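Local coordinates for protein putative TetR transcriptional regulator (Rhodococcus sp., PDB 2I10) that probably binds DNA as a transcriptional regulator of the TetR family and carries p-nitrophenol in a pocket in this structure, at residues B[90-95]-B[187-192]. Sequence-based numbering, arbitrary orientation.
Sequences FLTGRV and AAILAA
Leu91 reaches across to Ala188, Ala191 and Ala192 and is the main contact residue of 90-95. Its CB lies 4.1 Å from Ala188 CB. Chi1 of -66° puts CG beside its own backbone N, and an extended chi2 (-179°) carries CD1 over the backbone of 187-192. CD1 is 3.9 Å from Ala191 CB and equally near Ala188 O, a carbonyl already hydrogen-bonded to Ala192 N within its own helix. Thr92 meets the second helix with its methyl, CG2, which lies 4.1 Å from Ile189 CG1 on a more exposed side of the interface. Thr92 OG1 hydrogen-bonds to Leu88 O in the preceding turn. One turn beyond Leu91, Val95 places CG2 3.8 Å from Ala188 CB. The methyl of Ala188 therefore sits among Leu91, Thr92 and Val95. Helix 157-177 also packs here, with Val168 on Leu91 and Leu171 on both Val95 and Ala188. With alanines facing helix 83-98, the axes of the two segments come within 8.8 Å and run nearly antiparallel, at 159°. On 187-192, Ala187, Leu190 and Ala191 pack against the second subunit. The contact joins helices 83-98 and 181-192 in the all-helical C-terminal domain of a TetR-family dimer.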
loop_
_atom_site.group_PDB
_atom_site.type_symbol
_atom_site.label_atom_id
_atom_site.label_comp_id
_atom_site.label_asym_id
_atom_site.label_seq_id
_atom_site.Cartn_x
_atom_site.Cartn_y
_atom_site.Cartn_z
ATOM N N PHE B 90 16.678 -0.093 -5.728
ATOM C CA PHE B 90 15.771 0.279 -4.666
ATOM C C PHE B 90 14.523 -0.628 -4.552
ATOM O O PHE B 90 14.153 -1.101 -3.450
ATOM C CB PHE B 90 15.316 1.708 -4.812
ATOM C CG PHE B 90 14.550 2.170 -3.641
ATOM C CD1 PHE B 90 15.124 2.084 -2.361
ATOM C CD2 PHE B 90 13.255 2.641 -3.773
ATOM C CE1 PHE B 90 14.406 2.464 -1.233
ATOM C CE2 PHE B 90 12.546 3.040 -2.657
ATOM C CZ PHE B 90 13.108 2.952 -1.392
ATOM N N LEU B 91 13.875 -0.858 -5.680
ATOM C CA LEU B 91 12.601 -1.613 -5.665
ATOM C C LEU B 91 12.791 -3.063 -5.301
ATOM O O LEU B 91 12.032 -3.596 -4.461
ATOM C CB LEU B 91 11.812 -1.463 -6.985
ATOM C CG LEU B 91 11.258 -0.102 -7.345
ATOM C CD1 LEU B 91 10.482 -0.205 -8.716
ATOM C CD2 LEU B 91 10.395 0.539 -6.230
ATOM N N THR B 92 13.794 -3.725 -5.899
ATOM C CA THR B 92 14.114 -5.110 -5.542
ATOM C C THR B 92 14.644 -5.287 -4.081
ATOM O O THR B 92 14.381 -6.302 -3.431
ATOM C CB THR B 92 15.148 -5.756 -6.506
ATOM O OG1 THR B 92 16.387 -5.039 -6.434
ATOM C CG2 THR B 92 14.655 -5.798 -7.937
ATOM N N GLY B 93 15.401 -4.314 -3.592
ATOM C CA GLY B 93 15.846 -4.273 -2.199
ATOM C C GLY B 93 14.672 -4.185 -1.218
ATOM O O GLY B 93 14.677 -4.846 -0.181
ATOM N N ARG B 94 13.666 -3.382 -1.568
ATOM C CA ARG B 94 12.473 -3.221 -0.751
ATOM C C ARG B 94 11.731 -4.525 -0.709
ATOM O O ARG B 94 11.252 -4.932 0.345
ATOM C CB ARG B 94 11.545 -2.110 -1.257
ATOM C CG ARG B 94 11.957 -0.654 -0.965
ATOM C CD ARG B 94 13.126 -0.576 -0.008
ATOM N NE ARG B 94 12.719 -0.354 1.356
ATOM C CZ ARG B 94 13.495 -0.552 2.413
ATOM N NH1 ARG B 94 14.742 -1.007 2.279
ATOM N NH2 ARG B 94 13.010 -0.299 3.611
ATOM N N VAL B 95 11.636 -5.196 -1.845
ATOM C CA VAL B 95 10.950 -6.484 -1.903
ATOM C C VAL B 95 11.651 -7.515 -0.982
ATOM O O VAL B 95 10.994 -8.329 -0.358
ATOM C CB VAL B 95 10.811 -7.025 -3.364
ATOM C CG1 VAL B 95 10.362 -8.491 -3.362
ATOM C CG2 VAL B 95 9.785 -6.201 -4.163
ATOM N N ALA B 187 7.800 -8.717 -10.351
ATOM C CA ALA B 187 6.994 -7.510 -10.442
ATOM C C ALA B 187 7.799 -6.206 -10.262
ATOM O O ALA B 187 7.527 -5.216 -10.969
ATOM C CB ALA B 187 5.837 -7.554 -9.447
ATOM N N ALA B 188 8.743 -6.197 -9.313
ATOM C CA ALA B 188 9.575 -5.003 -9.066
ATOM C C ALA B 188 10.495 -4.710 -10.258
ATOM O O ALA B 188 10.682 -3.562 -10.613
ATOM C CB ALA B 188 10.374 -5.183 -7.799
ATOM N N ILE B 189 11.040 -5.767 -10.877
ATOM C CA ILE B 189 11.824 -5.676 -12.101
ATOM C C ILE B 189 10.998 -5.090 -13.252
ATOM O O ILE B 189 11.478 -4.208 -13.960
ATOM C CB ILE B 189 12.448 -7.037 -12.498
ATOM C CG1 ILE B 189 13.562 -7.394 -11.502
ATOM C CG2 ILE B 189 13.020 -6.999 -13.915
ATOM C CD1 ILE B 189 14.091 -8.866 -11.598
ATOM N N LEU B 190 9.762 -5.557 -13.435
ATOM C CA LEU B 190 8.856 -4.918 -14.413
ATOM C C LEU B 190 8.558 -3.460 -14.057
ATOM O O LEU B 190 8.500 -2.586 -14.934
ATOM C CB LEU B 190 7.548 -5.699 -14.501
ATOM C CG LEU B 190 7.580 -7.116 -15.058
ATOM C CD1 LEU B 190 6.242 -7.786 -14.796
ATOM C CD2 LEU B 190 7.874 -7.071 -16.540
ATOM N N ALA B 191 8.376 -3.182 -12.766
ATOM C CA ALA B 191 8.043 -1.809 -12.374
ATOM C C ALA B 191 9.181 -0.856 -12.707
ATOM O O ALA B 191 8.938 0.260 -13.175
ATOM C CB ALA B 191 7.652 -1.704 -10.883
ATOM N N ALA B 192 10.419 -1.325 -12.516
ATOM C CA ALA B 192 11.600 -0.500 -12.771
ATOM C C ALA B 192 11.729 -0.098 -14.252
ATOM O O ALA B 192 12.288 0.965 -14.575
ATOM C CB ALA B 192 12.856 -1.197 -12.297
#